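Local coordinates for protein beta-N-acetylhexosaminidase (Arthrobacter aurescens, PDB 3RCN) that probably catalyses the hydrolysis of terminal non-reducing N-acetyl-D-hexosamine residues in N-acetyl-beta-D-hexosaminides, as a glycoside hydrolase of family 20, at residues R497-H502 against R514-P519; I90-G93 against G97-Y100; Q329-E334 against S341-W346; Q180-Q185 against R295-E300; R47-A52 against Q107-A112. One frame throughout, in Å; residues are numbered along the deposited sequence.

Contact 1: R497-H502 against R514-P519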
# COMPACT_ATOMS: atom_id res chain seq x y z
N ARG A 497 -5.45 -4.41 -27.32
CA ARG A 497 -5.15 -5.27 -26.19
C ARG A 497 -5.13 -4.49 -24.87
O ARG A 497 -5.61 -4.98 -23.84
CB ARG A 497 -3.85 -6.03 -26.42
CG ARG A 497 -3.98 -7.07 -27.51
CD ARG A 497 -2.70 -7.86 -27.69
NE ARG A 497 -1.65 -7.07 -28.31
CZ ARG A 497 -0.41 -6.97 -27.85
NH1 ARG A 497 -0.07 -7.63 -26.74
NH2 ARG A 497 0.49 -6.22 -28.49
N LEU A 498 -4.60 -3.27 -24.91
CA LEU A 498 -4.48 -2.43 -23.72
C LEU A 498 -5.86 -2.12 -23.16
O LEU A 498 -6.18 -2.44 -22.01
CB LEU A 498 -3.74 -1.13 -24.05
CG LEU A 498 -3.48 -0.21 -22.86
CD1 LEU A 498 -2.44 -0.81 -21.94
CD2 LEU A 498 -3.03 1.15 -23.33
N THR A 499 -6.69 -1.51 -24.00
CA THR A 499 -8.04 -1.13 -23.61
C THR A 499 -8.94 -2.35 -23.43
O THR A 499 -9.74 -2.40 -22.50
CB THR A 499 -8.65 -0.20 -24.65
OG1 THR A 499 -8.79 -0.90 -25.88
CG2 THR A 499 -7.74 1.00 -24.87
N GLY A 500 -8.79 -3.34 -24.31
CA GLY A 500 -9.58 -4.55 -24.26
C GLY A 500 -9.44 -5.38 -22.99
O GLY A 500 -10.44 -5.83 -22.44
N ALA A 501 -8.21 -5.57 -22.52
CA ALA A 501 -7.93 -6.42 -21.35
C ALA A 501 -7.08 -5.77 -20.25
O ALA A 501 -7.47 -5.74 -19.08
CB ALA A 501 -7.37 -7.77 -21.76
N HIS A 502 -5.87 -5.35 -20.62
CA HIS A 502 -4.84 -4.92 -19.66
C HIS A 502 -5.20 -3.80 -18.68
O HIS A 502 -4.81 -3.86 -17.52
CB HIS A 502 -3.55 -4.55 -20.39
CG HIS A 502 -2.33 -4.68 -19.54
ND1 HIS A 502 -1.87 -5.89 -19.09
CD2 HIS A 502 -1.49 -3.74 -19.03
CE1 HIS A 502 -0.78 -5.70 -18.35
NE2 HIS A 502 -0.54 -4.41 -18.30
N ARG A 514 -2.96 6.91 -15.89
CA ARG A 514 -3.55 8.01 -16.65
C ARG A 514 -4.52 7.41 -17.64
O ARG A 514 -4.12 6.59 -18.46
CB ARG A 514 -2.50 8.82 -17.42
CG ARG A 514 -3.04 10.20 -17.86
CD ARG A 514 -2.12 10.95 -18.82
NE ARG A 514 -2.40 10.57 -20.20
CZ ARG A 514 -2.87 11.39 -21.14
NH1 ARG A 514 -3.11 12.67 -20.87
NH2 ARG A 514 -3.09 10.93 -22.36
N PRO A 515 -5.80 7.79 -17.55
CA PRO A 515 -6.75 7.29 -18.55
C PRO A 515 -6.33 7.78 -19.93
O PRO A 515 -5.75 8.86 -20.04
CB PRO A 515 -8.07 7.93 -18.13
CG PRO A 515 -7.92 8.20 -16.67
CD PRO A 515 -6.47 8.62 -16.53
N LEU A 516 -6.62 6.99 -20.95
CA LEU A 516 -6.18 7.32 -22.30
C LEU A 516 -6.68 8.69 -22.80
O LEU A 516 -5.99 9.38 -23.56
CB LEU A 516 -6.58 6.20 -23.25
CG LEU A 516 -5.60 5.02 -23.25
CD1 LEU A 516 -5.35 4.48 -21.85
CD2 LEU A 516 -6.11 3.92 -24.16
N SER A 517 -7.85 9.08 -22.33
CA SER A 517 -8.47 10.34 -22.75
C SER A 517 -7.97 11.52 -21.91
O SER A 517 -8.42 12.64 -22.07
CB SER A 517 -10.00 10.25 -22.77
OG SER A 517 -10.51 9.81 -21.52
N GLY A 518 -7.02 11.26 -21.03
CA GLY A 518 -6.50 12.30 -20.17
C GLY A 518 -6.82 12.17 -18.70
O GLY A 518 -7.58 11.29 -18.30
N PRO A 519 -6.16 12.99 -17.89
CA PRO A 519 -6.24 12.91 -16.42
C PRO A 519 -7.66 13.04 -15.88
O PRO A 519 -8.43 13.88 -16.36
CB PRO A 519 -5.38 14.10 -15.95
CG PRO A 519 -5.09 14.91 -17.19
CD PRO A 519 -5.15 13.97 -18.33
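Leu516 meets Leu498 and Thr499 through a single methyl, CD2, so the contact is wholly apolar where the segments touch. The nearer partner is the methyl of Thr499, with CG2 3.4 Å from Leu516 CD2, and the two side chains cross at about a right angle. Leu498 comes in beside it, its CD2 4.2 Å from Leu516 CD2. On the threonine, chi1 of 64° sets OG1 between the backbone N and the carbonyl carbon and puts CG2 anti to that carbonyl carbon, so that the methyl is the branch offered to the leucine. Only about 100 Å² is buried in all, in keeping with a CA separation of 8.8 Å between Thr499 and Leu516 that the two side chains bridge at their ends.

Polar groups serve each segment separately. Thr499 OG1 hydrogen-bonds back to Leu495 O within its own helix. Arg497 O takes both Ala501 N, at 3.0 Å, and His502 N, at 3.3 Å, as the helix widens into a pi-type turn at 498-502. Across from it, Leu516 occupies a type I beta turn from Pro515 to Gly518, closed by Gly518 N to Pro515 O at 2.9 Å.

The chain leaving helix 491-508 thus doubles back on that helix, where Leu516 also touches Leu495 and Leu503, while Leu498 reaches on to Leu428 of helix 428-432.

Contact 2: I90-G93 against G97-Y100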
# COMPACT_ATOMS: atom_id res chain seq x y z
N ILE A 90 3.45 -25.95 -17.71
CA ILE A 90 4.42 -24.89 -17.95
C ILE A 90 5.82 -25.45 -17.90
O ILE A 90 6.27 -25.89 -16.84
CB ILE A 90 4.30 -23.77 -16.89
CG1 ILE A 90 2.95 -23.08 -16.98
CG2 ILE A 90 5.40 -22.74 -17.07
CD1 ILE A 90 2.68 -22.14 -15.82
N SER A 91 6.49 -25.46 -19.05
CA SER A 91 7.90 -25.86 -19.16
C SER A 91 8.83 -24.64 -19.11
O SER A 91 8.57 -23.64 -19.78
CB SER A 91 8.16 -26.59 -20.50
OG SER A 91 7.25 -27.65 -20.71
N ALA A 92 9.91 -24.73 -18.35
CA ALA A 92 10.88 -23.63 -18.34
C ALA A 92 12.33 -24.12 -18.15
O ALA A 92 12.56 -25.24 -17.69
CB ALA A 92 10.50 -22.59 -17.27
N GLY A 93 13.29 -23.27 -18.51
CA GLY A 93 14.71 -23.60 -18.32
C GLY A 93 15.19 -23.30 -16.90
O GLY A 93 16.25 -23.75 -16.47
N GLY A 97 11.95 -18.55 -15.53
CA GLY A 97 11.12 -18.91 -16.67
C GLY A 97 9.75 -19.39 -16.23
O GLY A 97 8.73 -18.97 -16.76
N ALA A 98 9.75 -20.29 -15.25
CA ALA A 98 8.52 -20.83 -14.69
C ALA A 98 7.68 -19.71 -14.10
O ALA A 98 6.46 -19.71 -14.19
CB ALA A 98 8.84 -21.88 -13.63
N PHE A 99 8.35 -18.73 -13.50
CA PHE A 99 7.67 -17.61 -12.90
C PHE A 99 6.92 -16.85 -13.99
O PHE A 99 5.74 -16.55 -13.83
CB PHE A 99 8.67 -16.68 -12.19
CG PHE A 99 8.04 -15.47 -11.58
CD1 PHE A 99 7.38 -15.56 -10.36
CD2 PHE A 99 8.10 -14.24 -12.21
CE1 PHE A 99 6.78 -14.44 -9.78
CE2 PHE A 99 7.51 -13.11 -11.64
CZ PHE A 99 6.85 -13.21 -10.43
N TYR A 100 7.60 -16.55 -15.09
CA TYR A 100 6.98 -15.78 -16.16
C TYR A 100 5.83 -16.56 -16.80
O TYR A 100 4.82 -15.98 -17.20
CB TYR A 100 8.02 -15.32 -17.19
CG TYR A 100 9.02 -14.36 -16.57
CD1 TYR A 100 8.60 -13.39 -15.67
CD2 TYR A 100 10.38 -14.46 -16.85
CE1 TYR A 100 9.50 -12.50 -15.08
CE2 TYR A 100 11.30 -13.58 -16.25
CZ TYR A 100 10.85 -12.61 -15.37
OH TYR A 100 11.73 -11.75 -14.78
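Ala92 and Gly97 bring the two backbones to a CA-CA distance of 5.0 Å, at the place where strand 88-92 gives way to helix 95-109. Ile90 to Ala92 have extended backbone angles, Gly93 begins the turn, and the helix is already under way at Gly97. This close approach is possible because Gly97 has no side chain on the flank where a CB would point toward the strand.

The methyl of Ala92 rests directly on the helix backbone: its CB lies 3.4 Å from Gly97 C and 3.2 Å from Ala98 N. Beside this, Ala92 CB and Ala98 CB form the apolar pair, 4.1 Å apart. Two residues back on the same side of the strand, Ile90 places CG2 4.3 Å from Ala98 O, a looser van der Waals approach. The alternation of the strand turns Ser91 away from the helix, onto Arg81 of strand 80-84. All four touching residues are buried, and about 143 Å² is covered between the segments. Farther out, Phe99 meets Trp44 edge-to-face, and Tyr100 does the same with Trp483.

Here Ala92, Gly97 and Ala98 let helix 95-109 lie close against its sheet, in the layered alpha-beta half sandwich of family 20 domain 2, the domain that accompanies the catalytic alpha-beta barrel in this family.

Contact 3: Q329-E334 against S341-W346. With SO4 (sulfate ion), chain C; SO4 (sulfate ion), chain D.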
# COMPACT_ATOMS: atom_id res chain seq x y z
N GLN A 329 42.40 21.58 -4.92
CA GLN A 329 43.63 21.91 -5.63
C GLN A 329 44.80 21.10 -5.09
O GLN A 329 45.48 20.42 -5.84
CB GLN A 329 43.91 23.41 -5.52
CG GLN A 329 42.80 24.26 -6.13
CD GLN A 329 42.70 24.10 -7.65
OE1 GLN A 329 43.54 23.46 -8.28
NE2 GLN A 329 41.67 24.71 -8.24
N ALA A 330 45.01 21.16 -3.77
CA ALA A 330 46.05 20.36 -3.13
C ALA A 330 45.96 18.88 -3.53
O ALA A 330 46.96 18.26 -3.90
CB ALA A 330 45.99 20.52 -1.61
N LYS A 331 44.75 18.33 -3.47
CA LYS A 331 44.52 16.91 -3.77
C LYS A 331 44.89 16.52 -5.20
O LYS A 331 45.48 15.47 -5.44
CB LYS A 331 43.05 16.53 -3.51
CG LYS A 331 42.84 15.04 -3.44
CD LYS A 331 43.64 14.47 -2.29
CE LYS A 331 43.53 12.98 -2.21
NZ LYS A 331 44.35 12.51 -1.07
N ALA A 332 44.51 17.36 -6.14
CA ALA A 332 44.82 17.13 -7.54
C ALA A 332 46.35 17.15 -7.79
O ALA A 332 46.86 16.43 -8.66
CB ALA A 332 44.10 18.18 -8.40
N ALA A 333 47.08 17.96 -7.02
CA ALA A 333 48.54 17.98 -7.10
C ALA A 333 49.11 16.67 -6.59
O ALA A 333 49.95 16.06 -7.25
CB ALA A 333 49.12 19.15 -6.30
N GLU A 334 48.66 16.24 -5.42
CA GLU A 334 49.17 15.02 -4.83
C GLU A 334 49.00 13.81 -5.75
O GLU A 334 49.82 12.89 -5.77
CB GLU A 334 48.52 14.77 -3.47
CG GLU A 334 49.06 13.56 -2.73
CD GLU A 334 48.43 13.36 -1.36
OE1 GLU A 334 49.17 13.50 -0.35
OE2 GLU A 334 47.21 13.06 -1.28
N SER A 341 38.97 18.86 -12.01
CA SER A 341 37.85 18.08 -12.50
C SER A 341 38.16 16.57 -12.64
O SER A 341 37.27 15.77 -12.90
CB SER A 341 37.40 18.63 -13.85
OG SER A 341 38.21 18.13 -14.90
N GLY A 342 39.42 16.19 -12.47
CA GLY A 342 39.79 14.80 -12.59
C GLY A 342 39.48 14.05 -11.31
O GLY A 342 39.49 12.83 -11.28
N LEU A 343 39.21 14.80 -10.26
CA LEU A 343 38.91 14.23 -8.96
C LEU A 343 37.61 13.42 -9.01
O LEU A 343 37.40 12.46 -8.25
CB LEU A 343 38.78 15.35 -7.93
CG LEU A 343 40.05 16.03 -7.43
CD1 LEU A 343 39.69 17.33 -6.74
CD2 LEU A 343 40.78 15.10 -6.48
N HIS A 344 36.72 13.84 -9.90
CA HIS A 344 35.46 13.15 -10.11
C HIS A 344 35.72 11.70 -10.53
O HIS A 344 35.24 10.75 -9.91
CB HIS A 344 34.65 13.89 -11.18
CG HIS A 344 33.31 13.29 -11.43
ND1 HIS A 344 33.05 11.94 -11.30
CD2 HIS A 344 32.14 13.86 -11.81
CE1 HIS A 344 31.78 11.71 -11.59
NE2 HIS A 344 31.21 12.86 -11.90
N SER A 345 36.50 11.55 -11.60
CA SER A 345 36.83 10.24 -12.11
C SER A 345 37.57 9.44 -11.05
O SER A 345 37.32 8.25 -10.85
CB SER A 345 37.70 10.37 -13.36
OG SER A 345 37.93 9.09 -13.93
N TRP A 346 38.46 10.12 -10.34
CA TRP A 346 39.28 9.47 -9.33
C TRP A 346 38.43 8.94 -8.16
O TRP A 346 38.63 7.81 -7.71
CB TRP A 346 40.34 10.44 -8.81
CG TRP A 346 41.14 9.86 -7.70
CD1 TRP A 346 42.16 8.96 -7.82
CD2 TRP A 346 40.99 10.12 -6.30
NE1 TRP A 346 42.66 8.65 -6.58
CE2 TRP A 346 41.96 9.34 -5.63
CE3 TRP A 346 40.13 10.93 -5.55
CZ2 TRP A 346 42.09 9.35 -4.24
CZ3 TRP A 346 40.28 10.94 -4.16
CH2 TRP A 346 41.24 10.15 -3.52
S SO4 C . 43.17 14.48 1.88
O1 SO4 C . 42.75 14.56 3.28
O2 SO4 C . 42.39 13.46 1.19
O3 SO4 C . 42.96 15.77 1.22
O4 SO4 C . 44.58 14.12 1.82
S SO4 D . 41.15 24.49 -12.27
O1 SO4 D . 40.88 25.46 -11.21
O2 SO4 D . 39.91 24.09 -12.94
O3 SO4 D . 42.03 25.11 -13.26
O4 SO4 D . 41.80 23.30 -11.71
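The indole of Trp346 touches the aliphatic part of Lys331, with CH2 3.9 Å from Lys331 CE, and the two side chains run at about a right angle to each other. Leu335, Glu288 and Leu291 also pack against the indole. The amide of Gln329 turns to a sulfate (chain D), NE2 donating to O1 at 3.2 Å with an N-H...O angle of 152°; the same nitrogen also bonds Gln323 O. Leu343 makes the larger share of the contact on its side, its CD2 3.7 Å from Lys331 CG and 4.4 Å from Ala332 N.

Helices 326-335 and 342-357 follow strand 309-313 and precede strand 361-364 in the chain, in the alpha-beta barrel of the catalytic domain. The axes of the segments 329-334 and 342-346 pass 10.8 Å apart, at 66°.

Lys331 can serve both apolar partners and an ionic end because its chain bends at chi2 (62°) and is extended beyond. NZ makes a salt bridge with Glu334 OE2 at 2.9 Å, met nearly along the C-O axis of the carboxylate. It also hydrogen-bonds O2 of a second sulfate (chain C) at 3.1 Å and pairs with Glu288. Both ions probably come from the crystallisation liquor.

Contact 4: Q180-Q185 against R295-E300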
# COMPACT_ATOMS: atom_id res chain seq x y z
N GLN A 180 17.92 15.89 -1.47
CA GLN A 180 16.68 16.16 -0.73
C GLN A 180 16.27 15.11 0.30
O GLN A 180 15.23 15.24 0.92
CB GLN A 180 15.53 16.40 -1.71
CG GLN A 180 15.83 17.53 -2.69
CD GLN A 180 16.52 17.07 -3.97
OE1 GLN A 180 16.95 15.92 -4.09
NE2 GLN A 180 16.62 17.97 -4.93
N GLY A 181 17.08 14.07 0.46
CA GLY A 181 16.91 13.09 1.52
C GLY A 181 17.79 11.87 1.31
O GLY A 181 18.24 11.60 0.20
N TRP A 182 18.00 11.11 2.39
CA TRP A 182 18.77 9.88 2.42
C TRP A 182 17.89 8.78 3.06
O TRP A 182 17.47 8.90 4.21
CB TRP A 182 20.05 10.10 3.24
CG TRP A 182 20.91 8.86 3.39
CD1 TRP A 182 20.64 7.75 4.14
CD2 TRP A 182 22.19 8.62 2.78
NE1 TRP A 182 21.65 6.84 4.02
CE2 TRP A 182 22.62 7.34 3.19
CE3 TRP A 182 23.01 9.36 1.92
CZ2 TRP A 182 23.83 6.78 2.77
CZ3 TRP A 182 24.22 8.81 1.50
CH2 TRP A 182 24.61 7.52 1.92
N ARG A 183 17.56 7.74 2.29
CA ARG A 183 16.55 6.77 2.72
C ARG A 183 17.07 5.49 3.36
O ARG A 183 16.30 4.63 3.78
CB ARG A 183 15.64 6.39 1.56
CG ARG A 183 14.97 7.54 0.87
CD ARG A 183 14.29 8.48 1.82
NE ARG A 183 13.77 9.64 1.12
CZ ARG A 183 13.47 10.79 1.71
NH1 ARG A 183 13.64 10.90 3.02
NH2 ARG A 183 13.01 11.82 1.01
N MSE A 184 18.38 5.33 3.44
CA MSE A 184 18.88 4.06 3.93
C MSE A 184 19.59 4.15 5.28
O MSE A 184 20.55 4.89 5.45
CB MSE A 184 19.77 3.39 2.89
CG MSE A 184 20.18 2.01 3.32
SE MSE A 184 21.65 1.28 2.26
CE MSE A 184 21.86 -0.41 3.24
N GLN A 185 19.09 3.39 6.24
CA GLN A 185 19.67 3.39 7.57
C GLN A 185 21.04 2.71 7.55
O GLN A 185 21.18 1.59 7.04
CB GLN A 185 18.73 2.66 8.52
CG GLN A 185 19.36 2.21 9.81
CD GLN A 185 18.40 1.36 10.62
OE1 GLN A 185 17.83 1.82 11.62
NE2 GLN A 185 18.21 0.10 10.18
N ARG A 295 33.17 4.07 1.90
CA ARG A 295 33.56 2.66 1.90
C ARG A 295 32.80 1.97 3.00
O ARG A 295 32.32 0.85 2.83
CB ARG A 295 35.05 2.46 2.15
CG ARG A 295 35.96 2.88 1.04
CD ARG A 295 37.38 2.42 1.37
NE ARG A 295 38.32 2.84 0.36
CZ ARG A 295 39.19 3.83 0.53
NH1 ARG A 295 39.21 4.46 1.70
NH2 ARG A 295 40.03 4.17 -0.45
N ASN A 296 32.70 2.65 4.14
CA ASN A 296 31.90 2.15 5.26
C ASN A 296 30.41 2.02 4.90
O ASN A 296 29.75 1.06 5.29
CB ASN A 296 32.11 3.00 6.51
CG ASN A 296 33.49 2.79 7.11
OD1 ASN A 296 34.06 1.71 7.01
ND2 ASN A 296 34.03 3.83 7.73
N VAL A 297 29.88 2.99 4.15
CA VAL A 297 28.51 2.91 3.68
C VAL A 297 28.38 1.73 2.73
O VAL A 297 27.43 0.94 2.84
CB VAL A 297 28.07 4.20 2.97
CG1 VAL A 297 26.84 3.96 2.13
CG2 VAL A 297 27.83 5.32 3.97
N LEU A 298 29.32 1.58 1.81
CA LEU A 298 29.18 0.54 0.81
C LEU A 298 29.38 -0.86 1.40
O LEU A 298 28.99 -1.85 0.79
CB LEU A 298 30.11 0.76 -0.38
CG LEU A 298 29.80 1.93 -1.31
CD1 LEU A 298 30.98 2.13 -2.26
CD2 LEU A 298 28.51 1.72 -2.08
N ASP A 299 30.00 -0.91 2.57
CA ASP A 299 30.15 -2.17 3.30
C ASP A 299 28.80 -2.65 3.79
O ASP A 299 28.48 -3.83 3.70
CB ASP A 299 31.06 -2.00 4.52
CG ASP A 299 32.53 -1.98 4.17
OD1 ASP A 299 32.90 -2.50 3.09
OD2 ASP A 299 33.33 -1.44 4.97
N GLU A 300 27.99 -1.74 4.31
CA GLU A 300 26.65 -2.13 4.74
C GLU A 300 25.74 -2.40 3.55
O GLU A 300 25.00 -3.38 3.56
CB GLU A 300 26.06 -1.13 5.74
CG GLU A 300 26.90 -1.05 7.00
CD GLU A 300 26.25 -0.29 8.13
OE1 GLU A 300 25.01 -0.41 8.31
OE2 GLU A 300 26.99 0.43 8.86
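Trp182 is the first residue of 180-185 to reach helix 288-304, and it does so with the rim of its indole: CZ2 lies 4.2 Å from Val297 CG1, which sits at the ring edge, near the plane. The two side chains come from opposite directions. With CG anti to the backbone N (chi1 178°), the indole is carried out toward the helix. A bent bond along its own segment helps hold the ring's rotation: Trp182 NE1 donates to Met184 O at 2.7 Å with an N-H...O angle of 137°, the oxygen only 4° out of the ring plane and the donor in the carbonyl plane, on a lone pair. Leu192 adds to the packing of the indole.

The segment follows barrel strand 171-178, with which a short, poorly bonded strand at roughly Gly181 and Trp182 pairs antiparallel; helix 288-304 leads into strand 309-313 of the same alpha-beta barrel. Next along the chain, Arg183 gives its NE to Val147 O.

Met184, a selenomethionine, extends to the following turn of the helix, where CE stands 4.3 Å from Glu300 O; it also packs on Val301 and Ile304. Glu300 OE1 accepts from Gln223 NE2 and Asn187 N. Gln185 O shares that Gln223 amide.

Contact 5: R47-A52 against Q107-A112. With SO4 (sulfate ion), chain H.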
# COMPACT_ATOMS: atom_id res chain seq x y z
N ARG A 47 0.48 -19.00 -3.53
CA ARG A 47 0.08 -17.84 -2.75
C ARG A 47 -0.81 -16.88 -3.54
O ARG A 47 -1.82 -16.42 -3.02
CB ARG A 47 1.31 -17.08 -2.22
CG ARG A 47 2.04 -17.81 -1.11
CD ARG A 47 2.49 -16.85 -0.04
NE ARG A 47 3.27 -15.74 -0.58
CZ ARG A 47 4.55 -15.84 -0.90
NH1 ARG A 47 5.17 -17.01 -0.74
NH2 ARG A 47 5.21 -14.81 -1.40
N ALA A 48 -0.45 -16.59 -4.78
CA ALA A 48 -1.17 -15.57 -5.53
C ALA A 48 -2.56 -16.04 -5.94
O ALA A 48 -3.56 -15.35 -5.72
CB ALA A 48 -0.39 -15.16 -6.74
N LEU A 49 -2.60 -17.22 -6.54
CA LEU A 49 -3.82 -17.78 -7.08
C LEU A 49 -4.73 -18.30 -5.97
O LEU A 49 -5.95 -18.22 -6.07
CB LEU A 49 -3.48 -18.90 -8.06
CG LEU A 49 -4.60 -19.48 -8.92
CD1 LEU A 49 -5.21 -18.40 -9.81
CD2 LEU A 49 -4.03 -20.61 -9.75
N GLY A 50 -4.14 -18.85 -4.91
CA GLY A 50 -4.91 -19.25 -3.75
C GLY A 50 -5.65 -18.06 -3.15
O GLY A 50 -6.84 -18.15 -2.83
N GLY A 51 -4.95 -16.94 -3.02
CA GLY A 51 -5.57 -15.72 -2.54
C GLY A 51 -6.72 -15.30 -3.44
O GLY A 51 -7.77 -14.86 -2.97
N ALA A 52 -6.54 -15.42 -4.75
CA ALA A 52 -7.58 -14.93 -5.65
C ALA A 52 -8.78 -15.87 -5.76
O ALA A 52 -9.88 -15.42 -6.00
CB ALA A 52 -7.01 -14.60 -7.02
N GLN A 107 -2.85 -14.03 -16.50
CA GLN A 107 -3.49 -13.25 -17.54
C GLN A 107 -4.53 -14.07 -18.31
O GLN A 107 -5.60 -13.56 -18.65
CB GLN A 107 -2.47 -12.64 -18.50
CG GLN A 107 -1.53 -11.65 -17.84
CD GLN A 107 -0.93 -10.67 -18.83
OE1 GLN A 107 -1.06 -10.84 -20.05
NE2 GLN A 107 -0.29 -9.63 -18.32
N LEU A 108 -4.22 -15.34 -18.59
CA LEU A 108 -5.17 -16.23 -19.26
C LEU A 108 -6.47 -16.50 -18.47
O LEU A 108 -7.55 -16.69 -19.07
CB LEU A 108 -4.49 -17.56 -19.62
CG LEU A 108 -3.55 -17.59 -20.82
CD1 LEU A 108 -2.96 -18.98 -20.96
CD2 LEU A 108 -4.26 -17.19 -22.11
N LEU A 109 -6.38 -16.51 -17.14
CA LEU A 109 -7.55 -16.71 -16.29
C LEU A 109 -8.42 -15.46 -16.16
O LEU A 109 -9.61 -15.57 -15.83
CB LEU A 109 -7.13 -17.18 -14.89
CG LEU A 109 -6.45 -18.54 -14.83
CD1 LEU A 109 -5.57 -18.67 -13.60
CD2 LEU A 109 -7.45 -19.68 -14.89
N GLY A 110 -7.85 -14.29 -16.43
CA GLY A 110 -8.58 -13.03 -16.36
C GLY A 110 -8.22 -12.18 -15.15
O GLY A 110 -7.58 -12.67 -14.22
N PRO A 111 -8.66 -10.90 -15.14
CA PRO A 111 -8.28 -9.93 -14.11
C PRO A 111 -8.61 -10.35 -12.68
O PRO A 111 -7.94 -9.86 -11.76
CB PRO A 111 -9.09 -8.67 -14.49
CG PRO A 111 -9.34 -8.82 -15.94
CD PRO A 111 -9.54 -10.29 -16.15
N ALA A 112 -9.60 -11.21 -12.47
CA ALA A 112 -9.96 -11.58 -11.09
C ALA A 112 -8.86 -12.43 -10.46
O ALA A 112 -8.77 -12.55 -9.23
CB ALA A 112 -11.29 -12.30 -11.04
S SO4 H . 3.60 -21.11 0.21
O1 SO4 H . 2.27 -20.52 0.22
O2 SO4 H . 3.55 -22.38 -0.52
O3 SO4 H . 4.52 -20.18 -0.43
O4 SO4 H . 4.06 -21.33 1.58
O HOH W 1 -10.76 -13.17 -7.43
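Leu49 and Leu109 meet by different first torsions: chi1 of -170° sets Leu49 CG anti to its backbone N, whereas -64° puts Leu109 CG anti to its carbonyl carbon. The CA-CB bond of Leu49 points neither at 107-112 nor away from it, and the rest of the chain bends the methyl nearer. The two chains cross at about a right angle and touch by one methyl each, CD1 to CD1, at 3.8 Å.

A second point of contact lies one helical turn on, where Ala52 CB faces Ala112 O at 3.5 Å. Close by, a water joins the backbones: it is hydrogen-bonded at 2.8 Å to Ala52 O and at 2.8 Å to Ala112 O, so two carbonyls that could not bond each other share a polar partner.

Helices 39-53 and 95-109 both belong to the alpha-beta half sandwich of family 20 domain 2, and Leu109 also packs on Trp125 and Val127 of its strand 125-134. Helix 95-109 stops at Gly110, whose positive phi of 106° takes the chain out of helical geometry and on to the 3-10 segment holding Ala112.

At the other end of the first segment, Arg47 NH1 bonds a glycerol and lies near a sulfate (chain H), probably from the crystallisation liquor, whose exact placement is doubtful. Arg47 also packs against Gly51 of the second subunit.

In the fold
Contacts 2 and 4 are buried, whereas contacts 1, 3 and 5 are only partly so. Contacts 2 and 5 share helix 95-109 in domain 2, their centres about 17 Å apart: one joins it to its own sheet through small residues, the other to helix 39-53 through leucines and a water. Contacts 3 and 4 belong to the catalytic barrel, centres about 24 Å apart; the outer one adds salt bridges and sulfates, while the inner one relies on an indole edge and a selenomethionine. Contact 1, late in the sequence, touches contact 5 where His502 packs on Gln107. Across all five, direct contact between segments is van der Waals.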